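Local structure of lectin (Trichosanthes anguina, 4HR6) at residues T15-G18 against R19-E23; T28-Y32 against G33-L37. The protein forms one chain of a three-chain, nontoxic seed lectin homologous to type II ribosome-inactivating proteins, which binds carbohydrate probably through its beta-trefoil part. All coordinates share one frame; numbering follows the deposited sequence.

Interaction 1: T15-G18 against R19-E23; sequences TFIG and RVREE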
loop_
_atom_site.group_PDB
_atom_site.type_symbol
_atom_site.label_atom_id
_atom_site.label_comp_id
_atom_site.label_asym_id
_atom_site.label_seq_id
_atom_site.Cartn_x
_atom_site.Cartn_y
_atom_site.Cartn_z
ATOM N N THR A 15 9.109 3.898 16.001
ATOM C CA THR A 15 10.566 3.795 15.885
ATOM C C THR A 15 11.056 2.345 15.959
ATOM O O THR A 15 11.935 1.931 15.214
ATOM C CB THR A 15 11.232 4.616 17.007
ATOM O OG1 THR A 15 10.853 5.987 16.859
ATOM C CG2 THR A 15 12.722 4.514 16.966
ATOM N N PHE A 16 10.510 1.601 16.909
ATOM C CA PHE A 16 10.767 0.172 17.047
ATOM C C PHE A 16 10.376 -0.615 15.773
ATOM O O PHE A 16 11.184 -1.351 15.247
ATOM C CB PHE A 16 10.004 -0.355 18.274
ATOM C CG PHE A 16 9.941 -1.841 18.365
ATOM C CD1 PHE A 16 11.051 -2.572 18.762
ATOM C CD2 PHE A 16 8.767 -2.508 18.086
ATOM C CE1 PHE A 16 10.988 -3.940 18.869
ATOM C CE2 PHE A 16 8.690 -3.883 18.191
ATOM C CZ PHE A 16 9.807 -4.601 18.580
ATOM N N ILE A 17 9.152 -0.431 15.287
ATOM C CA ILE A 17 8.711 -1.084 14.051
ATOM C C ILE A 17 9.615 -0.659 12.900
ATOM O O ILE A 17 9.994 -1.475 12.044
ATOM C CB ILE A 17 7.249 -0.769 13.718
ATOM C CG1 ILE A 17 6.308 -1.359 14.775
ATOM C CG2 ILE A 17 6.886 -1.272 12.313
ATOM C CD1 ILE A 17 6.315 -2.875 14.895
ATOM N N GLY A 18 9.997 0.614 12.907
ATOM C CA GLY A 18 10.919 1.132 11.900
ATOM C C GLY A 18 12.242 0.412 11.896
ATOM O O GLY A 18 12.771 0.094 10.827
ATOM N N ARG A 19 12.776 0.141 13.085
ATOM C CA ARG A 19 14.038 -0.585 13.195
ATOM C C ARG A 19 13.906 -2.078 12.775
ATOM O O ARG A 19 14.817 -2.641 12.165
ATOM C CB ARG A 19 14.644 -0.438 14.610
ATOM C CG ARG A 19 15.906 -1.283 14.827
ATOM C CD ARG A 19 17.099 -0.516 15.391
ATOM N NE ARG A 19 17.351 -0.824 16.805
ATOM C CZ ARG A 19 18.225 -1.726 17.268
ATOM N NH1 ARG A 19 18.977 -2.459 16.446
ATOM N NH2 ARG A 19 18.346 -1.899 18.583
ATOM N N VAL A 20 12.789 -2.718 13.101
ATOM C CA VAL A 20 12.577 -4.095 12.676
ATOM C C VAL A 20 12.605 -4.158 11.140
ATOM O O VAL A 20 13.337 -4.965 10.582
ATOM C CB VAL A 20 11.279 -4.675 13.241
ATOM C CG1 VAL A 20 10.915 -5.996 12.569
ATOM C CG2 VAL A 20 11.411 -4.864 14.735
ATOM N N ARG A 21 11.858 -3.269 10.487
ATOM C CA ARG A 21 11.819 -3.185 9.013
ATOM C C ARG A 21 13.183 -2.960 8.378
ATOM O O ARG A 21 13.502 -3.577 7.366
ATOM C CB ARG A 21 10.869 -2.072 8.548
ATOM C CG ARG A 21 9.417 -2.380 8.824
ATOM C CD ARG A 21 8.544 -1.228 8.397
ATOM N NE ARG A 21 7.140 -1.526 8.620
ATOM C CZ ARG A 21 6.208 -0.611 8.840
ATOM N NH1 ARG A 21 6.520 0.683 8.929
ATOM N NH2 ARG A 21 4.961 -0.986 9.026
ATOM N N GLU A 22 13.985 -2.084 8.970
ATOM C CA GLU A 22 15.302 -1.767 8.424
ATOM C C GLU A 22 16.270 -2.936 8.542
ATOM O O GLU A 22 17.110 -3.159 7.657
ATOM C CB GLU A 22 15.880 -0.548 9.135
ATOM C CG GLU A 22 17.181 -0.033 8.548
ATOM C CD GLU A 22 17.728 1.175 9.303
ATOM O OE1 GLU A 22 16.931 1.950 9.892
ATOM O OE2 GLU A 22 18.970 1.345 9.306
ATOM N N GLU A 23 16.180 -3.667 9.641
ATOM C CA GLU A 23 17.069 -4.801 9.844
ATOM C C GLU A 23 16.643 -6.054 9.057
ATOM O O GLU A 23 17.489 -6.862 8.721
ATOM C CB GLU A 23 17.219 -5.122 11.332
ATOM C CG GLU A 23 18.138 -4.142 12.061
ATOM C CD GLU A 23 18.431 -4.560 13.491
ATOM O OE1 GLU A 23 17.523 -4.467 14.344
ATOM O OE2 GLU A 23 19.573 -4.990 13.763
#
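I17 and R21, one helical turn apart, bring a methyl group against a flat cation. The branch that does the touching is CG2 of I17, which stands over the middle of one face of the R21 guanidinium, 3.6 Å from CZ. R21 reaches this place by folding back along the helix: its CG stands beside the backbone N (chi1 -69°), and from there the chain runs extended to NE, its CG passing 3.4 Å from I17 O. The other conspicuous pair, F16 and V20, is arranged differently. These two side chains lie alongside each other and point the same way; CG2 of V20 sits above one face of the phenyl ring, toward the rim, with F16 CZ 4.2 Å away, a loose apolar contact.

Beneath both pairs runs the alpha-helical ladder of i to i+4 bonds. R21 N donates to I17 O over 3.0 Å, almost straight at 174°, and V20 N donates to F16 O at 3.0 Å, so each pair of side chains is spaced by a backbone bond of its own. R19 NH1 and E23 OE1 form a salt bridge of 3.3 Å, again across one turn, and that oxygen is also hydrogen-bonded to the hydroxyl of Y4 of a neighbouring chain.

The methyl group covers a face of the guanidinium, while the N-H groups of R21 are engaged by another chain of the lectin: NE by the carbonyl of S118 and NH1 by the carboxylate of E124. F16 packs on L6 of that chain, and I17 and V20 on S118. Helix 10-24 thus presents its buried side to the neighbouring chain, while within its own chain E23 O accepts a bond from K38 NZ, tying the helix end to the segment just beyond strand 34-37.

Interaction 2: T28-Y32 against G33-L37; sequences TYRLY and GIPVL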
loop_
_atom_site.group_PDB
_atom_site.type_symbol
_atom_site.label_atom_id
_atom_site.label_comp_id
_atom_site.label_asym_id
_atom_site.label_seq_id
_atom_site.Cartn_x
_atom_site.Cartn_y
_atom_site.Cartn_z
ATOM N N THR A 28 19.196 -3.774 -0.916
ATOM C CA THR A 28 19.397 -3.748 -2.369
ATOM C C THR A 28 18.228 -4.307 -3.214
ATOM O O THR A 28 17.928 -3.765 -4.282
ATOM C CB THR A 28 20.696 -4.488 -2.738
ATOM O OG1 THR A 28 20.594 -5.866 -2.361
ATOM C CG2 THR A 28 21.889 -3.861 -2.013
ATOM N N TYR A 29 17.568 -5.369 -2.743
ATOM C CA TYR A 29 16.517 -6.023 -3.522
ATOM C C TYR A 29 15.129 -5.481 -3.155
ATOM O O TYR A 29 14.527 -5.890 -2.159
ATOM C CB TYR A 29 16.617 -7.548 -3.369
ATOM C CG TYR A 29 15.715 -8.366 -4.273
ATOM C CD1 TYR A 29 15.158 -7.837 -5.439
ATOM C CD2 TYR A 29 15.441 -9.690 -3.972
ATOM C CE1 TYR A 29 14.333 -8.606 -6.251
ATOM C CE2 TYR A 29 14.618 -10.464 -4.774
ATOM C CZ TYR A 29 14.070 -9.927 -5.913
ATOM O OH TYR A 29 13.244 -10.707 -6.695
ATOM N N ARG A 30 14.643 -4.558 -3.988
ATOM C CA ARG A 30 13.383 -3.851 -3.793
ATOM C C ARG A 30 12.607 -3.814 -5.091
ATOM O O ARG A 30 13.189 -3.684 -6.156
ATOM C CB ARG A 30 13.636 -2.403 -3.359
ATOM C CG ARG A 30 14.144 -2.235 -1.938
ATOM C CD ARG A 30 14.653 -0.824 -1.689
ATOM N NE ARG A 30 15.420 -0.750 -0.443
ATOM C CZ ARG A 30 15.003 -0.188 0.695
ATOM N NH1 ARG A 30 13.804 0.383 0.784
ATOM N NH2 ARG A 30 15.802 -0.196 1.759
ATOM N N LEU A 31 11.287 -3.899 -5.004
ATOM C CA LEU A 31 10.448 -3.860 -6.184
ATOM C C LEU A 31 9.400 -2.791 -5.957
ATOM O O LEU A 31 8.657 -2.843 -4.985
ATOM C CB LEU A 31 9.773 -5.219 -6.416
ATOM C CG LEU A 31 10.670 -6.456 -6.640
ATOM C CD1 LEU A 31 9.806 -7.715 -6.686
ATOM C CD2 LEU A 31 11.516 -6.353 -7.910
ATOM N N TYR A 32 9.336 -1.833 -6.870
ATOM C CA TYR A 32 8.516 -0.655 -6.705
ATOM C C TYR A 32 8.813 0.058 -5.357
ATOM O O TYR A 32 7.927 0.655 -4.773
ATOM C CB TYR A 32 7.038 -1.020 -6.798
ATOM C CG TYR A 32 6.623 -1.911 -7.958
ATOM C CD1 TYR A 32 6.338 -3.270 -7.754
ATOM C CD2 TYR A 32 6.473 -1.400 -9.248
ATOM C CE1 TYR A 32 5.941 -4.089 -8.797
ATOM C CE2 TYR A 32 6.072 -2.215 -10.308
ATOM C CZ TYR A 32 5.803 -3.561 -10.079
ATOM O OH TYR A 32 5.396 -4.383 -11.120
ATOM N N GLY A 33 10.044 -0.042 -4.865
ATOM C CA GLY A 33 10.439 0.530 -3.559
ATOM C C GLY A 33 10.169 -0.312 -2.301
ATOM O O GLY A 33 10.576 0.066 -1.200
ATOM N N ILE A 34 9.471 -1.438 -2.455
ATOM C CA ILE A 34 9.138 -2.309 -1.323
ATOM C C ILE A 34 10.217 -3.376 -1.153
ATOM O O ILE A 34 10.441 -4.164 -2.050
ATOM C CB ILE A 34 7.793 -2.998 -1.547
ATOM C CG1 ILE A 34 6.724 -1.952 -1.850
ATOM C CG2 ILE A 34 7.414 -3.838 -0.333
ATOM C CD1 ILE A 34 5.391 -2.539 -2.256
ATOM N N PRO A 35 10.902 -3.397 -0.007
ATOM C CA PRO A 35 11.973 -4.375 0.158
ATOM C C PRO A 35 11.514 -5.840 0.299
ATOM O O PRO A 35 10.514 -6.130 0.947
ATOM C CB PRO A 35 12.693 -3.921 1.428
ATOM C CG PRO A 35 11.919 -2.790 2.007
ATOM C CD PRO A 35 10.712 -2.538 1.176
ATOM N N VAL A 36 12.271 -6.738 -0.313
ATOM C CA VAL A 36 12.138 -8.161 -0.093
ATOM C C VAL A 36 12.942 -8.489 1.149
ATOM O O VAL A 36 13.950 -7.851 1.394
ATOM C CB VAL A 36 12.702 -8.972 -1.273
ATOM C CG1 VAL A 36 12.447 -10.463 -1.055
ATOM C CG2 VAL A 36 12.086 -8.504 -2.588
ATOM N N LEU A 37 12.479 -9.450 1.950
ATOM C CA LEU A 37 13.207 -9.854 3.139
ATOM C C LEU A 37 14.587 -10.365 2.773
ATOM O O LEU A 37 14.774 -11.014 1.731
ATOM C CB LEU A 37 12.470 -10.943 3.913
ATOM C CG LEU A 37 11.168 -10.505 4.572
ATOM C CD1 LEU A 37 10.294 -11.696 4.918
ATOM C CD2 LEU A 37 11.482 -9.684 5.801
HETATM O O HOH W 1 12.565 -0.727 -6.418
#
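With its CG anti to the backbone nitrogen (chi1 -172°), Y29 brings its ring across to V36, whose CG1 is anti to its own backbone N (chi1 -176°), which leaves CG2 beside that nitrogen to meet the ring. The setting is a two-stranded antiparallel beta hairpin, strands 29-31 and 34-37, closed by a type I' turn from L31 to I34. The contact is a CH-pi interaction: V36 CG2 lies 3.8 Å from the centroid of the Y29 ring, only 11° off its normal and thus over the middle of one face. Below it, V36 N donates to Y29 O over 3.0 Å in a nearly straight bond, so backbone and side chains join the same two residues. The phenol OH is held by the backbone of another chain of the lectin, at C202 and V204, which should help fix the rotation of the ring.

R30 and P35 form the non-hydrogen-bonded pair. The arginine chain passes over the proline, CG 3.7 Å from P35 CA, and P35 CG then lies off-centre above one face of the guanidinium. Next along the ladder, L31 and I34 exchange two backbone bonds and send their side chains to the other face of the sheet, where both are buried. The bond from I34 N to L31 O spans 3.0 Å, but the donor stands well above the carbonyl plane, as the tight turn brings the chain back. Y32 and G33, at the corners, both have positive phi, and at G33 the backbone angles by themselves call for glycine. The Y32 hydroxyl bonds to S160 of the neighbouring chain. A water also spans the turn, accepting from G33 N at 3.0 Å and donating a weak bond to R30 O.

Overall arrangement
The two contacts follow one another along the chain: interaction 1 lies inside helix 10-24, and interaction 2 is the hairpin that comes after it. Their centres are 15 Å apart and their nearest atoms about 6 Å, without touching. The centre of interaction 1 lies about 2 Å from the centre of the chain, that of interaction 2 about 13 Å. What they share is a partner chain of the lectin: A196 there packs against both R21 and P35, bringing helix and hairpin to a common surface. Q198 of that chain bonds to I34 O, extending the hairpin's contacts with it. Neither contact involves a sugar; both are structural packing, within the chain and against the partner chain.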